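Long-range contacts in putative modification methylase (Thermus thermophilus, PDB 2ZIG), which probably transfers a methyl group from S-adenosyl-L-methionine to the N4 amino group of cytosine in DNA, as a member of the N(4)/N(6)-methyltransferase family: residues 132-137 with 203-208; 94-99 with 168-173. One frame throughout, in Å; residues are numbered along the deposited sequence.

Overall arrangement
Both contacts belong to one mixed sheet, and their centres lie about 10 Å apart. Contact 1 joins strand 129-137 to the short strand 204-205, the outermost strand at this end of the sheet within the chain. Contact 2 joins strand 91-97 to strand 167-174. Strands 129-137 and 167-174 are sheet neighbours, so the four segments run side by side in the order 203-208, 132-137, 168-173, 94-99. Along the chain the order is 94-99, 132-137, 168-173, 203-208, and the two contacts therefore alternate. Helix 222-232 packs against side chains of both. Contact 1 lies at the subunit interface; of contact 2 only Tyr169 comes within reach of the second subunit.

Contact 1: 132-137 with 203-208; sequences NPIIWH and QIWDDI
Gln203 reaches back along strand 129-137 and hydrogen-bonds to the carbonyl of Pro133. From CB the chain leads to CG, which stands anti to the backbone N (chi1 -176°) and lies 3.5 Å from Pro133 O. CD is still beside Pro133 O, at 3.7 Å. NE2 donates to Pro133 O at 2.9 Å and also nears CB of Asn132. OE1 turns to the second subunit, where it accepts from the backbone N of Glu166. The backbones pair in parallel: Ile135 N donates a hydrogen bond to Gln203 O, Trp205 N to Ile135 O, and His137 N to Trp205 O. On one side of the sheet, Ile134 CG2 sits over a face of the Trp205 indole, 3.8 Å from the centroid of the five-membered ring. Ile134 CD1 reaches CZ2 of Trp205 at 3.7 Å. Trp136 lies on this side too. Its NE1 donates to Ile208 O, a short bond at 2.5 Å, and joins the segment after strand 204-205 to the sheet. On the other side, Ile135 CB meets Ile204 CG1 at 4.0 Å. The pairing adds a short parallel strand, outermost within this chain, to the sheet of an AdoMet-dependent methyltransferase, here beside the subunit interface.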
ATOM      1  N   ASN B 132      -0.348  -6.084   8.169  1.00 21.04           N
ATOM      2  CA  ASN B 132      -0.883  -4.829   7.676  1.00 23.69           C
ATOM      3  C   ASN B 132       0.123  -3.703   7.861  1.00 20.47           C
ATOM      4  O   ASN B 132       0.761  -3.577   8.902  1.00 21.52           O
ATOM      5  CB  ASN B 132      -2.190  -4.474   8.388  1.00 21.89           C
ATOM      6  CG  ASN B 132      -3.400  -4.970   7.639  1.00 25.50           C
ATOM      7  OD1 ASN B 132      -3.402  -5.000   6.411  1.00 28.34           O
ATOM      8  ND2 ASN B 132      -4.441  -5.348   8.366  1.00 26.69           N
ATOM      9  N   PRO B 133       0.290  -2.870   6.839  1.00 21.00           N
ATOM     10  CA  PRO B 133       1.252  -1.784   7.014  1.00 20.44           C
ATOM     11  C   PRO B 133       0.579  -0.699   7.814  1.00 19.27           C
ATOM     12  O   PRO B 133      -0.624  -0.766   8.074  1.00 16.20           O
ATOM     13  CB  PRO B 133       1.503  -1.324   5.588  1.00 19.75           C
ATOM     14  CG  PRO B 133       0.133  -1.454   4.999  1.00 21.81           C
ATOM     15  CD  PRO B 133      -0.310  -2.826   5.496  1.00 19.73           C
ATOM     16  N   ILE B 134       1.371   0.291   8.206  1.00 19.74           N
ATOM     17  CA  ILE B 134       0.859   1.452   8.908  1.00 20.96           C
ATOM     18  C   ILE B 134       1.065   2.590   7.897  1.00 21.50           C
ATOM     19  O   ILE B 134       2.104   2.659   7.224  1.00 18.96           O
ATOM     20  CB  ILE B 134       1.646   1.743  10.204  1.00 19.77           C
ATOM     21  CG1 ILE B 134       1.238   0.741  11.294  1.00 19.12           C
ATOM     22  CG2 ILE B 134       1.370   3.173  10.673  1.00 18.01           C
ATOM     23  CD1 ILE B 134       2.059   0.845  12.580  1.00 18.25           C
ATOM     24  N   ILE B 135       0.058   3.449   7.770  1.00 20.30           N
ATOM     25  CA  ILE B 135       0.120   4.565   6.849  1.00 19.47           C
ATOM     26  C   ILE B 135       0.678   5.782   7.556  1.00 20.07           C
ATOM     27  O   ILE B 135       0.098   6.270   8.517  1.00 19.75           O
ATOM     28  CB  ILE B 135      -1.274   4.944   6.296  1.00 19.00           C
ATOM     29  CG1 ILE B 135      -1.878   3.761   5.539  1.00 17.98           C
ATOM     30  CG2 ILE B 135      -1.153   6.173   5.367  1.00 20.52           C
ATOM     31  CD1 ILE B 135      -0.922   3.129   4.540  1.00 16.97           C
ATOM     32  N   TRP B 136       1.813   6.272   7.084  1.00 20.33           N
ATOM     33  CA  TRP B 136       2.388   7.453   7.684  1.00 20.70           C
ATOM     34  C   TRP B 136       1.896   8.677   6.931  1.00 21.93           C
ATOM     35  O   TRP B 136       2.376   8.967   5.835  1.00 21.74           O
ATOM     36  CB  TRP B 136       3.912   7.394   7.627  1.00 20.72           C
ATOM     37  CG  TRP B 136       4.571   8.648   8.128  1.00 23.71           C
ATOM     38  CD1 TRP B 136       4.085   9.524   9.068  1.00 20.96           C
ATOM     39  CD2 TRP B 136       5.864   9.136   7.757  1.00 23.04           C
ATOM     40  NE1 TRP B 136       5.003  10.520   9.303  1.00 21.30           N
ATOM     41  CE2 TRP B 136       6.102  10.307   8.511  1.00 23.51           C
ATOM     42  CE3 TRP B 136       6.848   8.693   6.862  1.00 25.54           C
ATOM     43  CZ2 TRP B 136       7.283  11.044   8.393  1.00 23.56           C
ATOM     44  CZ3 TRP B 136       8.025   9.426   6.746  1.00 26.40           C
ATOM     45  CH2 TRP B 136       8.229  10.588   7.508  1.00 24.20           C
ATOM     46  N   HIS B 137       0.930   9.387   7.511  1.00 21.75           N
ATOM     47  CA  HIS B 137       0.413  10.588   6.873  1.00 23.85           C
ATOM     48  C   HIS B 137       1.447  11.660   7.170  1.00 24.17           C
ATOM     49  O   HIS B 137       1.389  12.360   8.179  1.00 23.04           O
ATOM     50  CB  HIS B 137      -0.955  10.972   7.437  1.00 24.91           C
ATOM     51  CG  HIS B 137      -1.718  11.904   6.551  1.00 26.45           C
ATOM     52  ND1 HIS B 137      -2.993  12.338   6.846  1.00 29.09           N
ATOM     53  CD2 HIS B 137      -1.392  12.471   5.367  1.00 25.50           C
ATOM     54  CE1 HIS B 137      -3.419  13.131   5.878  1.00 27.87           C
ATOM     55  NE2 HIS B 137      -2.467  13.227   4.969  1.00 27.16           N
ATOM     56  N   GLN B 203      -3.694   2.011  12.454  1.00 18.17           N
ATOM     57  CA  GLN B 203      -3.178   1.898  11.104  1.00 20.25           C
ATOM     58  C   GLN B 203      -2.728   3.191  10.431  1.00 20.74           C
ATOM     59  O   GLN B 203      -2.052   3.147   9.409  1.00 21.88           O
ATOM     60  CB  GLN B 203      -4.185   1.143  10.217  1.00 18.80           C
ATOM     61  CG  GLN B 203      -3.672   0.897   8.805  1.00 19.39           C
ATOM     62  CD  GLN B 203      -4.279  -0.328   8.134  1.00 17.91           C
ATOM     63  OE1 GLN B 203      -5.481  -0.574   8.220  1.00 20.87           O
ATOM     64  NE2 GLN B 203      -3.447  -1.083   7.444  1.00 18.09           N
ATOM     65  N   ILE B 204      -3.082   4.340  10.994  1.00 20.16           N
ATOM     66  CA  ILE B 204      -2.661   5.605  10.397  1.00 20.16           C
ATOM     67  C   ILE B 204      -2.022   6.529  11.435  1.00 21.82           C
ATOM     68  O   ILE B 204      -2.589   6.770  12.506  1.00 21.84           O
ATOM     69  CB  ILE B 204      -3.860   6.331   9.724  1.00 20.65           C
ATOM     70  CG1 ILE B 204      -4.440   5.440   8.625  1.00 17.54           C
ATOM     71  CG2 ILE B 204      -3.413   7.666   9.109  1.00 20.26           C
ATOM     72  CD1 ILE B 204      -5.626   6.052   7.887  1.00 16.12           C
ATOM     73  N   TRP B 205      -0.818   7.007  11.128  1.00 22.24           N
ATOM     74  CA  TRP B 205      -0.104   7.928  12.008  1.00 22.69           C
ATOM     75  C   TRP B 205      -0.127   9.297  11.337  1.00 23.56           C
ATOM     76  O   TRP B 205       0.496   9.491  10.290  1.00 22.45           O
ATOM     77  CB  TRP B 205       1.352   7.483  12.209  1.00 20.36           C
ATOM     78  CG  TRP B 205       1.512   6.250  13.064  1.00 20.51           C
ATOM     79  CD1 TRP B 205       0.525   5.589  13.742  1.00 18.16           C
ATOM     80  CD2 TRP B 205       2.733   5.559  13.360  1.00 16.62           C
ATOM     81  NE1 TRP B 205       1.053   4.537  14.439  1.00 18.31           N
ATOM     82  CE2 TRP B 205       2.406   4.493  14.225  1.00 20.27           C
ATOM     83  CE3 TRP B 205       4.071   5.735  12.977  1.00 15.53           C
ATOM     84  CZ2 TRP B 205       3.376   3.597  14.720  1.00 19.73           C
ATOM     85  CZ3 TRP B 205       5.031   4.850  13.463  1.00 16.60           C
ATOM     86  CH2 TRP B 205       4.677   3.792  14.327  1.00 18.25           C
ATOM     87  N   ASP B 206      -0.842  10.247  11.931  1.00 23.64           N
ATOM     88  CA  ASP B 206      -0.931  11.582  11.347  1.00 25.70           C
ATOM     89  C   ASP B 206      -0.374  12.657  12.265  1.00 27.27           C
ATOM     90  O   ASP B 206      -0.540  13.852  12.004  1.00 27.59           O
ATOM     91  CB  ASP B 206      -2.389  11.906  11.000  1.00 24.19           C
ATOM     92  CG  ASP B 206      -3.274  12.025  12.228  1.00 27.26           C
ATOM     93  OD1 ASP B 206      -2.824  11.667  13.337  1.00 28.59           O
ATOM     94  OD2 ASP B 206      -4.431  12.471  12.084  1.00 29.61           O
ATOM     95  N   ASP B 207       0.301  12.228  13.326  1.00 27.41           N
ATOM     96  CA  ASP B 207       0.866  13.161  14.295  1.00 28.75           C
ATOM     97  C   ASP B 207       2.385  13.300  14.209  1.00 29.16           C
ATOM     98  O   ASP B 207       3.015  13.797  15.138  1.00 27.89           O
ATOM     99  CB  ASP B 207       0.472  12.732  15.709  1.00 28.85           C
ATOM    100  CG  ASP B 207       0.934  11.319  16.043  1.00 32.89           C
ATOM    101  OD1 ASP B 207       1.255  10.548  15.110  1.00 33.75           O
ATOM    102  OD2 ASP B 207       0.962  10.971  17.245  1.00 36.57           O
ATOM    103  N   ILE B 208       2.975  12.852  13.102  1.00 29.06           N
ATOM    104  CA  ILE B 208       4.417  12.962  12.921  1.00 30.81           C
ATOM    105  C   ILE B 208       4.710  13.476  11.513  1.00 33.26           C
ATOM    106  O   ILE B 208       4.834  12.694  10.566  1.00 32.86           O
ATOM    107  CB  ILE B 208       5.123  11.606  13.097  1.00 30.86           C
ATOM    108  CG1 ILE B 208       4.813  11.020  14.471  1.00 28.00           C
ATOM    109  CG2 ILE B 208       6.622  11.787  12.940  1.00 30.19           C
ATOM    110  CD1 ILE B 208       5.405   9.637  14.672  1.00 28.28           C
TER
HETATM  111  O   HOH W   1      -4.103  -2.926   4.609  1.00 30.87           O
HETATM  112  O   HOH W   2       2.058  14.660  10.135  1.00 47.16           O

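Contact 2: 94-99 with 168-173; sequences VIVVGD and EYILMQ
Val94 and Ile170 pack tightly between these two antiparallel strands. Val94 CG1, anti to its backbone N (chi1 -175°), presses on Ile170 CG2 at 3.4 Å, closer than usual for two carbons. Met172 lies beside Val94 on the same side, pointing the same way, with SD 4.1 Å from Val94 CG2. Helix 222-232 covers this side, with Leu228 against Val94 and Leu224 against Val96. The Val96 side chain is about 9 Å from that of Thr248, a residue of the S-adenosyl-L-methionine site, a distance and not a contact. On the other side Val97 CG2 meets Leu171 CD1 at 3.7 Å, and helix 115-125 packs there. Tyr169 is buried on this side too, and its side chain crosses that of buried Asp99 at about a right angle, with CE2 3.4 Å from Asp99 OD2. That oxygen is hydrogen-bonded to His116 ND1, and the His116 ring also stacks with Tyr169. An alanine in place of Tyr169 would probably open a gap beside Asp99 and deprive the His116 ring of its stacking partner. Ile95 with Leu171 and Val97 with Tyr169 are the hydrogen-bonded pairs, each closed by two backbone bonds. The end at Gly98 and Glu168 is the more open to solvent, though still close: Glu168 CG lies 3.4 Å from the bare CA of Gly98. A water donates to both Glu168 OE1, at 2.8 Å, and Val96 O. Strand 167-174, antiparallel to both its neighbours, is characteristic of the AdoMet-dependent methyltransferase sheet, a Rossmann-like core with one reversed strand.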
ATOM      1  N   VAL B  94      10.655  -4.069   9.316  1.00 23.16           N
ATOM      2  CA  VAL B  94       9.769  -2.922   9.115  1.00 22.04           C
ATOM      3  C   VAL B  94      10.441  -2.027   8.083  1.00 23.79           C
ATOM      4  O   VAL B  94      11.589  -1.624   8.262  1.00 24.31           O
ATOM      5  CB  VAL B  94       9.574  -2.123  10.427  1.00 22.87           C
ATOM      6  CG1 VAL B  94       8.561  -1.004  10.220  1.00 22.88           C
ATOM      7  CG2 VAL B  94       9.096  -3.044  11.527  1.00 21.75           C
ATOM      8  N   ILE B  95       9.731  -1.717   7.004  1.00 23.66           N
ATOM      9  CA  ILE B  95      10.293  -0.890   5.941  1.00 24.40           C
ATOM     10  C   ILE B  95       9.471   0.375   5.675  1.00 25.04           C
ATOM     11  O   ILE B  95       8.305   0.304   5.279  1.00 22.63           O
ATOM     12  CB  ILE B  95      10.407  -1.705   4.634  1.00 24.38           C
ATOM     13  CG1 ILE B  95      11.158  -3.017   4.907  1.00 25.87           C
ATOM     14  CG2 ILE B  95      11.146  -0.905   3.590  1.00 24.04           C
ATOM     15  CD1 ILE B  95      11.169  -3.992   3.739  1.00 24.19           C
ATOM     16  N   VAL B  96      10.085   1.531   5.909  1.00 25.15           N
ATOM     17  CA  VAL B  96       9.420   2.812   5.688  1.00 25.49           C
ATOM     18  C   VAL B  96       9.717   3.196   4.246  1.00 26.00           C
ATOM     19  O   VAL B  96      10.851   3.533   3.902  1.00 25.38           O
ATOM     20  CB  VAL B  96       9.959   3.878   6.653  1.00 25.31           C
ATOM     21  CG1 VAL B  96       9.241   5.204   6.420  1.00 24.66           C
ATOM     22  CG2 VAL B  96       9.774   3.398   8.097  1.00 25.19           C
ATOM     23  N   VAL B  97       8.684   3.126   3.406  1.00 27.66           N
ATOM     24  CA  VAL B  97       8.819   3.404   1.977  1.00 28.67           C
ATOM     25  C   VAL B  97       7.790   4.378   1.436  1.00 28.60           C
ATOM     26  O   VAL B  97       6.602   4.223   1.686  1.00 27.34           O
ATOM     27  CB  VAL B  97       8.612   2.131   1.114  1.00 28.23           C
ATOM     28  CG1 VAL B  97       9.427   2.237  -0.141  1.00 31.01           C
ATOM     29  CG2 VAL B  97       8.920   0.892   1.896  1.00 29.19           C
ATOM     30  N   GLY B  98       8.257   5.357   0.666  1.00 28.45           N
ATOM     31  CA  GLY B  98       7.358   6.301   0.031  1.00 28.46           C
ATOM     32  C   GLY B  98       7.409   5.940  -1.446  1.00 31.12           C
ATOM     33  O   GLY B  98       8.492   5.647  -1.959  1.00 32.85           O
ATOM     34  N   ASP B  99       6.277   5.927  -2.141  1.00 27.17           N
ATOM     35  CA  ASP B  99       6.323   5.582  -3.553  1.00 32.36           C
ATOM     36  C   ASP B  99       6.968   6.695  -4.378  1.00 34.51           C
ATOM     37  O   ASP B  99       6.699   7.882  -4.182  1.00 35.55           O
ATOM     38  CB  ASP B  99       4.925   5.207  -4.061  1.00 29.96           C
ATOM     39  CG  ASP B  99       4.487   3.838  -3.549  1.00 30.61           C
ATOM     40  OD1 ASP B  99       5.335   3.178  -2.922  1.00 29.99           O
ATOM     41  OD2 ASP B  99       3.332   3.413  -3.759  1.00 29.53           O
ATOM     42  N   GLU B 168       3.485   7.749   3.148  1.00 24.42           N
ATOM     43  CA  GLU B 168       4.540   6.769   2.967  1.00 24.21           C
ATOM     44  C   GLU B 168       3.989   5.519   3.638  1.00 23.53           C
ATOM     45  O   GLU B 168       3.089   5.604   4.474  1.00 22.35           O
ATOM     46  CB  GLU B 168       5.849   7.213   3.605  1.00 27.21           C
ATOM     47  CG  GLU B 168       6.606   8.174   2.720  1.00 27.49           C
ATOM     48  CD  GLU B 168       8.019   8.386   3.179  1.00 29.87           C
ATOM     49  OE1 GLU B 168       8.640   7.404   3.640  1.00 28.69           O
ATOM     50  OE2 GLU B 168       8.510   9.529   3.063  1.00 32.30           O
ATOM     51  N   TYR B 169       4.515   4.363   3.262  1.00 21.20           N
ATOM     52  CA  TYR B 169       4.021   3.106   3.789  1.00 20.00           C
ATOM     53  C   TYR B 169       4.992   2.453   4.761  1.00 20.60           C
ATOM     54  O   TYR B 169       6.183   2.367   4.495  1.00 19.42           O
ATOM     55  CB  TYR B 169       3.752   2.143   2.628  1.00 21.25           C
ATOM     56  CG  TYR B 169       2.873   2.716   1.537  1.00 20.55           C
ATOM     57  CD1 TYR B 169       1.495   2.504   1.535  1.00 21.24           C
ATOM     58  CD2 TYR B 169       3.417   3.502   0.526  1.00 22.34           C
ATOM     59  CE1 TYR B 169       0.675   3.069   0.540  1.00 20.92           C
ATOM     60  CE2 TYR B 169       2.615   4.066  -0.465  1.00 22.23           C
ATOM     61  CZ  TYR B 169       1.246   3.846  -0.451  1.00 20.51           C
ATOM     62  OH  TYR B 169       0.462   4.412  -1.434  1.00 25.59           O
ATOM     63  N   ILE B 170       4.482   2.003   5.900  1.00 19.97           N
ATOM     64  CA  ILE B 170       5.352   1.333   6.850  1.00 20.36           C
ATOM     65  C   ILE B 170       4.993  -0.128   6.745  1.00 19.66           C
ATOM     66  O   ILE B 170       4.039  -0.584   7.358  1.00 20.69           O
ATOM     67  CB  ILE B 170       5.149   1.841   8.289  1.00 19.99           C
ATOM     68  CG1 ILE B 170       5.480   3.335   8.350  1.00 19.53           C
ATOM     69  CG2 ILE B 170       6.077   1.083   9.249  1.00 20.76           C
ATOM     70  CD1 ILE B 170       5.247   3.967   9.720  1.00 23.52           C
ATOM     71  N   LEU B 171       5.756  -0.841   5.919  1.00 20.25           N
ATOM     72  CA  LEU B 171       5.553  -2.264   5.676  1.00 19.78           C
ATOM     73  C   LEU B 171       5.985  -3.108   6.862  1.00 19.47           C
ATOM     74  O   LEU B 171       6.995  -2.835   7.495  1.00 21.17           O
ATOM     75  CB  LEU B 171       6.326  -2.682   4.428  1.00 18.12           C
ATOM     76  CG  LEU B 171       6.009  -1.830   3.192  1.00 17.98           C
ATOM     77  CD1 LEU B 171       6.896  -2.245   2.024  1.00 19.48           C
ATOM     78  CD2 LEU B 171       4.546  -1.997   2.837  1.00 15.49           C
ATOM     79  N   MET B 172       5.205  -4.140   7.156  1.00 22.49           N
ATOM     80  CA  MET B 172       5.492  -5.034   8.267  1.00 24.23           C
ATOM     81  C   MET B 172       5.629  -6.453   7.721  1.00 26.34           C
ATOM     82  O   MET B 172       4.655  -7.049   7.252  1.00 25.48           O
ATOM     83  CB  MET B 172       4.351  -4.972   9.282  1.00 24.63           C
ATOM     84  CG  MET B 172       4.001  -3.565   9.745  1.00 24.58           C
ATOM     85  SD  MET B 172       5.023  -3.006  11.105  1.00 28.72           S
ATOM     86  CE  MET B 172       4.169  -1.497  11.582  1.00 30.40           C
ATOM     87  N   GLN B 173       6.846  -6.982   7.780  1.00 27.12           N
ATOM     88  CA  GLN B 173       7.121  -8.319   7.286  1.00 29.28           C
ATOM     89  C   GLN B 173       7.673  -9.173   8.414  1.00 30.28           C
ATOM     90  O   GLN B 173       8.796  -8.958   8.872  1.00 32.71           O
ATOM     91  CB  GLN B 173       8.111  -8.237   6.131  1.00 28.61           C
ATOM     92  CG  GLN B 173       7.598  -7.383   4.978  1.00 27.93           C
ATOM     93  CD  GLN B 173       6.322  -7.934   4.388  1.00 30.05           C
ATOM     94  OE1 GLN B 173       5.297  -7.250   4.335  1.00 31.60           O
ATOM     95  NE2 GLN B 173       6.374  -9.187   3.939  1.00 30.91           N
TER
HETATM   96  O   HOH W   3      11.360   6.572   3.530  1.00 39.88           O